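Long-range contacts in protein scribble homolog (Homo sapiens, PDB 6EEY), which binds the C-terminal PDZ ligands of the alpha1D-adrenergic receptor and is linked to cell polarity: residues G39-V45 with L57-L63; R5-K11 with D88-V94. The protein carries 1 engineered substitution. All coordinates share one frame; numbering follows the deposited sequence.

Interaction 1. Residues G39-V45 with L57-L63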
loop_
_atom_site.group_PDB
_atom_site.type_symbol
_atom_site.label_atom_id
_atom_site.label_comp_id
_atom_site.label_asym_id
_atom_site.label_seq_id
_atom_site.Cartn_x
_atom_site.Cartn_y
_atom_site.Cartn_z
ATOM N N GLY A 39 -7.253 -8.640 -0.364
ATOM C CA GLY A 39 -6.736 -7.327 -0.678
ATOM C C GLY A 39 -5.830 -6.780 0.405
ATOM O O GLY A 39 -5.855 -7.206 1.564
ATOM N N ILE A 40 -5.007 -5.835 -0.006
ATOM C CA ILE A 40 -4.128 -5.100 0.885
ATOM C C ILE A 40 -4.784 -3.759 1.157
ATOM O O ILE A 40 -5.240 -3.090 0.221
ATOM C CB ILE A 40 -2.755 -4.885 0.239
ATOM C CG1 ILE A 40 -2.081 -6.219 -0.065
ATOM C CG2 ILE A 40 -1.886 -4.016 1.130
ATOM C CD1 ILE A 40 -1.904 -7.078 1.112
ATOM N N PHE A 41 -4.821 -3.358 2.422
ATOM C CA PHE A 41 -5.446 -2.119 2.842
ATOM C C PHE A 41 -4.504 -1.316 3.710
ATOM O O PHE A 41 -3.676 -1.871 4.426
ATOM C CB PHE A 41 -6.725 -2.387 3.638
ATOM C CG PHE A 41 -7.770 -3.094 2.843
ATOM C CD1 PHE A 41 -7.764 -4.470 2.740
ATOM C CD2 PHE A 41 -8.731 -2.383 2.171
ATOM C CE1 PHE A 41 -8.727 -5.130 1.985
ATOM C CE2 PHE A 41 -9.693 -3.039 1.406
ATOM C CZ PHE A 41 -9.677 -4.421 1.315
ATOM N N ILE A 42 -4.647 -0.009 3.649
ATOM C CA ILE A 42 -3.868 0.869 4.512
ATOM C C ILE A 42 -4.433 0.800 5.919
ATOM O O ILE A 42 -5.624 1.057 6.125
ATOM C CB ILE A 42 -3.894 2.318 3.997
ATOM C CG1 ILE A 42 -3.357 2.368 2.572
ATOM C CG2 ILE A 42 -3.120 3.222 4.941
ATOM C CD1 ILE A 42 -3.202 3.778 2.027
ATOM N N SER A 43 -3.577 0.480 6.892
ATOM C CA SER A 43 -4.014 0.373 8.273
ATOM C C SER A 43 -3.532 1.512 9.154
ATOM O O SER A 43 -4.115 1.724 10.223
ATOM C CB SER A 43 -3.564 -0.961 8.874
ATOM O OG SER A 43 -2.169 -1.040 8.762
ATOM N N LYS A 44 -2.523 2.266 8.729
ATOM C CA LYS A 44 -2.044 3.420 9.468
ATOM C C LYS A 44 -1.384 4.370 8.481
ATOM O O LYS A 44 -0.745 3.945 7.516
ATOM C CB LYS A 44 -1.030 3.016 10.539
ATOM C CG LYS A 44 -1.537 2.049 11.591
ATOM C CD LYS A 44 -0.473 1.818 12.653
ATOM C CE LYS A 44 -0.962 0.887 13.746
ATOM N NZ LYS A 44 0.141 0.573 14.702
ATOM N N VAL A 45 -1.538 5.663 8.743
ATOM C CA VAL A 45 -0.797 6.702 8.046
ATOM C C VAL A 45 -0.016 7.473 9.098
ATOM O O VAL A 45 -0.610 8.125 9.955
ATOM C CB VAL A 45 -1.722 7.635 7.260
ATOM C CG1 VAL A 45 -0.907 8.739 6.605
ATOM C CG2 VAL A 45 -2.505 6.870 6.230
ATOM N N LEU A 57 -3.802 10.169 1.370
ATOM C CA LEU A 57 -4.089 8.793 1.740
ATOM C C LEU A 57 -4.691 8.720 3.133
ATOM O O LEU A 57 -4.382 9.521 4.016
ATOM C CB LEU A 57 -2.823 7.958 1.685
ATOM C CG LEU A 57 -2.236 7.739 0.297
ATOM C CD1 LEU A 57 -0.951 6.951 0.412
ATOM C CD2 LEU A 57 -3.196 7.028 -0.624
ATOM N N ARG A 58 -5.547 7.720 3.321
ATOM C CA ARG A 58 -6.245 7.485 4.569
ATOM C C ARG A 58 -6.254 5.996 4.868
ATOM O O ARG A 58 -6.196 5.150 3.968
ATOM C CB ARG A 58 -7.704 7.969 4.499
ATOM C CG ARG A 58 -7.871 9.464 4.448
ATOM C CD ARG A 58 -7.556 10.036 5.814
ATOM N NE ARG A 58 -7.748 11.478 5.877
ATOM C CZ ARG A 58 -6.899 12.360 5.369
ATOM N NH1 ARG A 58 -5.803 11.958 4.761
ATOM N NH2 ARG A 58 -7.135 13.656 5.487
ATOM N N VAL A 59 -6.371 5.697 6.156
ATOM C CA VAL A 59 -6.700 4.354 6.590
ATOM C C VAL A 59 -7.933 3.881 5.871
ATOM O O VAL A 59 -8.888 4.637 5.671
ATOM C CB VAL A 59 -6.895 4.343 8.117
ATOM C CG1 VAL A 59 -7.496 3.033 8.565
ATOM C CG2 VAL A 59 -5.566 4.609 8.821
ATOM N N GLY A 60 -7.903 2.622 5.461
ATOM C CA GLY A 60 -9.036 1.978 4.841
ATOM C C GLY A 60 -8.960 1.896 3.339
ATOM O O GLY A 60 -9.718 1.123 2.739
ATOM N N LEU A 61 -8.076 2.645 2.708
ATOM C CA LEU A 61 -7.944 2.536 1.270
ATOM C C LEU A 61 -7.387 1.176 0.886
ATOM O O LEU A 61 -6.503 0.627 1.552
ATOM C CB LEU A 61 -7.009 3.606 0.719
ATOM C CG LEU A 61 -7.521 5.031 0.852
ATOM C CD1 LEU A 61 -6.516 5.985 0.272
ATOM C CD2 LEU A 61 -8.867 5.229 0.194
ATOM N N ARG A 62 -7.922 0.631 -0.195
ATOM C CA ARG A 62 -7.388 -0.561 -0.831
ATOM C C ARG A 62 -6.182 -0.161 -1.665
ATOM O O ARG A 62 -6.246 0.804 -2.429
ATOM C CB ARG A 62 -8.486 -1.148 -1.720
ATOM C CG ARG A 62 -8.098 -2.292 -2.642
ATOM C CD ARG A 62 -8.126 -3.582 -1.906
ATOM N NE ARG A 62 -7.831 -4.728 -2.764
ATOM C CZ ARG A 62 -8.727 -5.541 -3.314
ATOM N NH1 ARG A 62 -10.031 -5.347 -3.151
ATOM N NH2 ARG A 62 -8.301 -6.570 -4.028
ATOM N N LEU A 63 -5.076 -0.871 -1.498
ATOM C CA LEU A 63 -3.833 -0.584 -2.194
ATOM C C LEU A 63 -3.589 -1.709 -3.186
ATOM O O LEU A 63 -3.360 -2.857 -2.782
ATOM C CB LEU A 63 -2.717 -0.511 -1.169
ATOM C CG LEU A 63 -1.349 -0.210 -1.733
ATOM C CD1 LEU A 63 -1.293 1.128 -2.438
ATOM C CD2 LEU A 63 -0.332 -0.240 -0.604
HETATM O O HOH W 1 -5.028 -5.066 -2.807
#
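Ile-40 and Ile-42, meeting the backbone of Gly-60 to Leu-63, show how a strand can be held partly by a neighbouring strand and partly by a turn. Phe-41 and Arg-62 form an antiparallel non-hydrogen-bonded pair, and three backbone hydrogen bonds do the joining. Leu-63 N gives to Ile-40 O (2.8 Å), Ile-42 N to Leu-61 O (2.9 Å), and Gly-60 N to Ile-42 O (2.8 Å). Both polar backbone atoms of Ile-42 are thus gripped by the type II turn from Arg-58 to Leu-61, whose third position, with a positive phi of 100°, calls for glycine.

Arg-62 makes both an aliphatic and a polar contact. Bent at its second torsion (83°), it lays CD over one face of the Phe-41 ring, 4.0 Å from the centroid, a CH-pi contact; Gly-60 O lies at the ring's edge. Farther out, Gly-39 CA lies over a face of the guanidinium, and a water in the plane of that group accepts from Arg-62 NE (2.8 Å) and Ile-40 N while donating to Leu-63 O.

Apolar packing centres on Ile-42, whose CD1 reaches Leu-61 CB (4.0 Å) and Leu-57 CD2 (4.2 Å).

Strand 19-23 flanks 40-45 along its other edge, where Ser-43 and Lys-44 form a classic beta bulge facing Ser-20, while Leu-57 and Leu-63 pack on strand 89-94.

Interaction 2. Residues R5-K11 with D88-V94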
loop_
_atom_site.group_PDB
_atom_site.type_symbol
_atom_site.label_atom_id
_atom_site.label_comp_id
_atom_site.label_asym_id
_atom_site.label_seq_id
_atom_site.Cartn_x
_atom_site.Cartn_y
_atom_site.Cartn_z
ATOM N N ARG A 5 -7.721 5.246 -8.425
ATOM C CA ARG A 5 -6.926 6.439 -8.674
ATOM C C ARG A 5 -5.459 6.161 -8.392
ATOM O O ARG A 5 -5.102 5.353 -7.525
ATOM C CB ARG A 5 -7.442 7.641 -7.883
ATOM C CG ARG A 5 -7.555 7.388 -6.421
ATOM C CD ARG A 5 -8.714 8.166 -5.825
ATOM N NE ARG A 5 -8.757 7.933 -4.386
ATOM C CZ ARG A 5 -9.571 7.091 -3.761
ATOM N NH1 ARG A 5 -10.473 6.378 -4.424
ATOM N NH2 ARG A 5 -9.490 6.988 -2.445
ATOM N N GLU A 6 -4.617 6.847 -9.140
ATOM C CA GLU A 6 -3.175 6.721 -9.029
ATOM C C GLU A 6 -2.662 8.020 -8.446
ATOM O O GLU A 6 -3.010 9.097 -8.944
ATOM C CB GLU A 6 -2.572 6.496 -10.413
ATOM C CG GLU A 6 -1.075 6.211 -10.388
ATOM C CD GLU A 6 -0.494 5.847 -11.756
ATOM O OE1 GLU A 6 -0.945 6.386 -12.774
ATOM O OE2 GLU A 6 0.434 5.015 -11.807
ATOM N N LEU A 7 -1.916 7.925 -7.355
ATOM C CA LEU A 7 -1.380 9.089 -6.674
ATOM C C LEU A 7 0.132 9.024 -6.699
ATOM O O LEU A 7 0.716 7.968 -6.432
ATOM C CB LEU A 7 -1.790 9.125 -5.216
ATOM C CG LEU A 7 -3.285 9.159 -4.915
ATOM C CD1 LEU A 7 -3.538 9.568 -3.466
ATOM C CD2 LEU A 7 -4.078 10.028 -5.871
ATOM N N CYS A 8 0.751 10.145 -7.018
ATOM C CA CYS A 8 2.194 10.292 -6.970
ATOM C C CYS A 8 2.524 11.153 -5.770
ATOM O O CYS A 8 2.065 12.287 -5.682
ATOM C CB CYS A 8 2.720 10.928 -8.248
ATOM S SG CYS A 8 4.502 11.132 -8.294
ATOM N N ILE A 9 3.265 10.592 -4.826
ATOM C CA ILE A 9 3.496 11.207 -3.529
ATOM C C ILE A 9 4.967 11.535 -3.393
ATOM O O ILE A 9 5.824 10.675 -3.592
ATOM C CB ILE A 9 2.990 10.299 -2.398
ATOM C CG1 ILE A 9 1.470 10.149 -2.555
ATOM C CG2 ILE A 9 3.353 10.855 -1.051
ATOM C CD1 ILE A 9 0.882 9.047 -1.719
ATOM N N GLN A 10 5.266 12.781 -3.066
ATOM C CA GLN A 10 6.650 13.171 -2.871
ATOM C C GLN A 10 7.192 12.576 -1.584
ATOM O O GLN A 10 6.468 12.415 -0.601
ATOM C CB GLN A 10 6.755 14.686 -2.834
ATOM C CG GLN A 10 6.355 15.335 -4.151
ATOM C CD GLN A 10 6.790 16.791 -4.265
ATOM O OE1 GLN A 10 7.678 17.253 -3.545
ATOM N NE2 GLN A 10 6.169 17.519 -5.183
ATOM N N LYS A 11 8.481 12.268 -1.578
ATOM C CA LYS A 11 9.120 11.782 -0.368
ATOM C C LYS A 11 10.603 12.096 -0.461
ATOM O O LYS A 11 11.132 12.391 -1.536
ATOM C CB LYS A 11 8.906 10.280 -0.180
ATOM C CG LYS A 11 9.544 9.394 -1.224
ATOM C CD LYS A 11 9.149 7.948 -0.988
ATOM C CE LYS A 11 9.931 6.966 -1.829
ATOM N NZ LYS A 11 11.379 7.004 -1.471
ATOM N N ASP A 88 12.463 10.111 -5.176
ATOM C CA ASP A 88 11.879 11.296 -4.563
ATOM C C ASP A 88 10.372 11.361 -4.748
ATOM O O ASP A 88 9.737 12.323 -4.302
ATOM C CB ASP A 88 12.603 12.575 -4.995
ATOM C CG ASP A 88 12.604 12.797 -6.461
ATOM O OD1 ASP A 88 11.689 12.334 -7.156
ATOM O OD2 ASP A 88 13.546 13.471 -6.938
ATOM N N THR A 89 9.779 10.366 -5.378
ATOM C CA THR A 89 8.337 10.196 -5.333
ATOM C C THR A 89 8.077 8.699 -5.253
ATOM O O THR A 89 8.962 7.873 -5.494
ATOM C CB THR A 89 7.638 10.747 -6.579
ATOM O OG1 THR A 89 8.079 10.009 -7.722
ATOM C CG2 THR A 89 7.917 12.227 -6.790
ATOM N N LEU A 90 6.847 8.345 -4.921
ATOM C CA LEU A 90 6.398 6.966 -4.941
ATOM C C LEU A 90 4.954 7.006 -5.398
ATOM O O LEU A 90 4.192 7.885 -4.989
ATOM C CB LEU A 90 6.573 6.342 -3.563
ATOM C CG LEU A 90 6.207 4.860 -3.496
ATOM C CD1 LEU A 90 7.171 4.121 -2.587
ATOM C CD2 LEU A 90 4.773 4.690 -3.015
ATOM N N THR A 91 4.563 6.065 -6.234
ATOM C CA THR A 91 3.213 6.052 -6.783
ATOM C C THR A 91 2.428 4.891 -6.198
ATOM O O THR A 91 2.959 3.793 -6.016
ATOM C CB THR A 91 3.275 5.968 -8.309
ATOM O OG1 THR A 91 3.920 7.146 -8.822
ATOM C CG2 THR A 91 1.904 5.823 -8.929
ATOM N N VAL A 92 1.171 5.143 -5.895
ATOM C CA VAL A 92 0.283 4.092 -5.430
ATOM C C VAL A 92 -0.972 4.104 -6.277
ATOM O O VAL A 92 -1.426 5.158 -6.743
ATOM C CB VAL A 92 -0.083 4.219 -3.937
ATOM C CG1 VAL A 92 1.162 4.010 -3.074
ATOM C CG2 VAL A 92 -0.741 5.555 -3.636
ATOM N N LEU A 93 -1.562 2.939 -6.426
ATOM C CA LEU A 93 -2.864 2.775 -7.065
ATOM C C LEU A 93 -3.820 2.311 -5.988
ATOM O O LEU A 93 -3.611 1.245 -5.395
ATOM C CB LEU A 93 -2.785 1.734 -8.178
ATOM C CG LEU A 93 -4.013 1.613 -9.076
ATOM C CD1 LEU A 93 -4.185 2.871 -9.926
ATOM C CD2 LEU A 93 -3.927 0.392 -9.964
ATOM N N VAL A 94 -4.833 3.117 -5.701
ATOM C CA VAL A 94 -5.695 2.882 -4.567
ATOM C C VAL A 94 -7.148 3.024 -4.979
ATOM O O VAL A 94 -7.475 3.561 -6.034
ATOM C CB VAL A 94 -5.419 3.851 -3.400
ATOM C CG1 VAL A 94 -4.039 3.676 -2.879
ATOM C CG2 VAL A 94 -5.632 5.298 -3.804
#
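The first and last strands of the PDZ fold close the domain by pairing antiparallel, Arg-5 to Gln-10 against Thr-89 to Val-94, a simple example of chain ends brought together in one sheet. Their axes pass at 4.5 Å with 156° between their directions. Arg-5, Leu-7 and Ile-9 form hydrogen-bonded pairs with Val-94, Val-92 and Leu-90, two bonds to a pair, and Lys-11 N adds a last bond to Asp-88 O (3.0 Å), coming from above the carbonyl plane.

On the face that carries these six paired residues, Leu-7 CB meets Val-92 CG2 at 4.0 Å. At one end Val-94 CG2 lies over a face of the Arg-5 guanidinium, toward its rim, while Arg-5 NH1 is hydrogen-bonded to Met-3 O. At the other, the aliphatic part of Lys-11 crosses Leu-90, with CE 3.8 Å from Leu-90 CB. A last bend, chi4 64°, turns NZ to the backbone oxygens of Glu-15, Ser-85 and Gly-87. A methionine here would probably leave those three carbonyls without their shared donor and loosen the hold between the chain segments that carry them.

The other face carries Glu-6, Cys-8, Thr-89 and Thr-91. Glu-6 crosses Thr-91, its CG 3.3 Å from Thr-91 CG2, and its OE2 is hydrogen-bonded to Gln-68 NE2. Cys-8 SG, set anti to its own backbone nitrogen (-179°), swings across to Thr-89 and stops 3.6 Å from its CB.

How the interactions relate
Interactions 1 and 2, with centres about 13 Å apart, illustrate how one small domain is built from pairings that meet in one sheet, where strands 62-66 and 89-94 are neighbours. Strand 62-66 supplies the end of interaction 1 and strand 89-94 one side of interaction 2, and the 5-11 with 88-94 pairing spans the chain that contains the other. Side chains knit the two: Leu-63 CD1 comes within 3.6 Å of Val-92 CB, and Leu-57 CD1 within 3.5 Å of Ile-9 CD1. In PDZ domains the peptide groove runs between strand 19-23 and helix 76-83; interaction 1 involves strand 40-45, which pairs with that groove-lining strand, but no ligand is part of either contact.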